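Local atomic coordinates of AP endonuclease, family 2 (Brucella melitensis biovar Abortus, PDB entry 3NGF), a protein that probably interconverts hydroxypyruvate and tartronate semialdehyde as a manganese-binding TIM-barrel isomerase of the hyi family, and may also act as an endonuclease. Residues V234-V238 and G239-W243. Sequence-based numbering, arbitrary orientation.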
# COMPACT_ATOMS: atom_id res chain seq x y z
N VAL A 234 -15.66 -4.79 -11.04
CA VAL A 234 -14.58 -5.13 -11.98
C VAL A 234 -13.55 -6.02 -11.26
O VAL A 234 -13.12 -7.05 -11.80
CB VAL A 234 -13.89 -3.87 -12.57
CG1 VAL A 234 -12.71 -4.23 -13.47
CG2 VAL A 234 -14.92 -2.99 -13.38
N LEU A 235 -13.18 -5.64 -10.04
CA LEU A 235 -12.20 -6.40 -9.26
C LEU A 235 -12.70 -7.83 -9.09
O LEU A 235 -11.92 -8.80 -9.21
CB LEU A 235 -11.95 -5.75 -7.90
CG LEU A 235 -11.16 -4.44 -7.98
CD1 LEU A 235 -11.08 -3.73 -6.63
CD2 LEU A 235 -9.74 -4.69 -8.54
N GLU A 236 -13.99 -7.95 -8.80
CA GLU A 236 -14.61 -9.28 -8.60
C GLU A 236 -14.61 -10.11 -9.87
O GLU A 236 -14.31 -11.32 -9.83
CB GLU A 236 -16.03 -9.15 -8.07
CG GLU A 236 -16.11 -8.69 -6.62
CD GLU A 236 -15.53 -9.71 -5.63
OE1 GLU A 236 -15.86 -10.92 -5.73
OE2 GLU A 236 -14.73 -9.29 -4.76
N SER A 237 -14.92 -9.44 -10.99
CA SER A 237 -14.97 -10.05 -12.32
C SER A 237 -13.64 -10.64 -12.76
O SER A 237 -13.61 -11.72 -13.35
CB SER A 237 -15.51 -9.06 -13.40
OG SER A 237 -14.47 -8.19 -13.90
N VAL A 238 -12.53 -9.96 -12.43
CA VAL A 238 -11.21 -10.47 -12.78
C VAL A 238 -10.68 -11.51 -11.79
O VAL A 238 -9.62 -12.08 -12.01
CB VAL A 238 -10.17 -9.34 -12.96
CG1 VAL A 238 -10.64 -8.35 -14.05
CG2 VAL A 238 -9.89 -8.62 -11.64
N GLY A 239 -11.41 -11.78 -10.72
CA GLY A 239 -11.01 -12.79 -9.74
C GLY A 239 -10.05 -12.27 -8.69
O GLY A 239 -9.32 -13.05 -8.10
N TYR A 240 -10.08 -10.97 -8.41
CA TYR A 240 -9.25 -10.42 -7.34
C TYR A 240 -9.81 -10.83 -5.99
O TYR A 240 -10.99 -10.60 -5.73
CB TYR A 240 -9.17 -8.90 -7.43
CG TYR A 240 -8.30 -8.30 -6.35
CD1 TYR A 240 -6.92 -8.50 -6.35
CD2 TYR A 240 -8.85 -7.54 -5.34
CE1 TYR A 240 -6.13 -7.96 -5.36
CE2 TYR A 240 -8.06 -7.02 -4.32
CZ TYR A 240 -6.70 -7.22 -4.35
OH TYR A 240 -5.94 -6.66 -3.37
N ARG A 241 -8.98 -11.42 -5.14
CA ARG A 241 -9.41 -11.83 -3.81
C ARG A 241 -8.43 -11.38 -2.73
O ARG A 241 -8.34 -12.01 -1.67
CB ARG A 241 -9.60 -13.36 -3.78
CG ARG A 241 -10.57 -13.86 -4.85
CD ARG A 241 -12.03 -13.61 -4.52
NE ARG A 241 -12.89 -14.21 -5.55
CZ ARG A 241 -13.26 -13.62 -6.69
NH1 ARG A 241 -12.88 -12.37 -6.99
NH2 ARG A 241 -14.04 -14.29 -7.54
N GLY A 242 -7.70 -10.31 -2.99
CA GLY A 242 -6.90 -9.65 -1.96
C GLY A 242 -7.78 -8.70 -1.17
O GLY A 242 -9.00 -8.87 -1.13
N TRP A 243 -7.18 -7.68 -0.56
CA TRP A 243 -7.91 -6.70 0.23
C TRP A 243 -7.94 -5.38 -0.52
O TRP A 243 -7.11 -5.14 -1.40
CB TRP A 243 -7.22 -6.46 1.57
CG TRP A 243 -7.27 -7.61 2.54
CD1 TRP A 243 -6.47 -8.69 2.55
CD2 TRP A 243 -8.16 -7.75 3.64
NE1 TRP A 243 -6.80 -9.52 3.60
CE2 TRP A 243 -7.84 -8.97 4.28
CE3 TRP A 243 -9.20 -6.97 4.15
CZ2 TRP A 243 -8.54 -9.43 5.40
CZ3 TRP A 243 -9.90 -7.44 5.28
CH2 TRP A 243 -9.55 -8.64 5.89
O HOH W 1 -12.19 -8.29 -4.62
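Tyr240 N reaches back to Leu235 O (3.0 Å) and Gly239 N to Glu236 O (3.1 Å), closing helix 228-237 with a Schellman motif before the chain enters strand 243-246 of the TIM barrel. Gly239 suits the turn because at its positive phi (85°) a side chain would be jammed against the carbonyl oxygen of Val238. Tyr240, just past the glycine, rests on the apolar Leu235 and Val238, its CB 4.2 Å from Leu235 CB. With CG anti to the backbone N (chi1 -179°), the tyrosine ring runs forward along the chain; Gly242 N sits over one face, and the ring also meets Phe207 of the neighbouring strand 207-212. A tyrosine adds a hydroxyl to this apolar packing: Tyr240 OH donates to Trp243 O (2.7 Å), linking the turn to the chain at Trp243. On the solvent side, Arg241 is long enough to fold back, bent at chi2 (-76°), and NH1 bonds Tyr240 O and, weakly, Glu236 O, which approaches the guanidinium edge in plane. Glu236 answers that charge: its OE1 lies over one guanidinium face, a salt bridge of charge alone at 3.5 Å from Arg241 NH1. The other carboxylate oxygen, Glu236 OE2, accepts from a water (2.7 Å) that also donates to Tyr240 O.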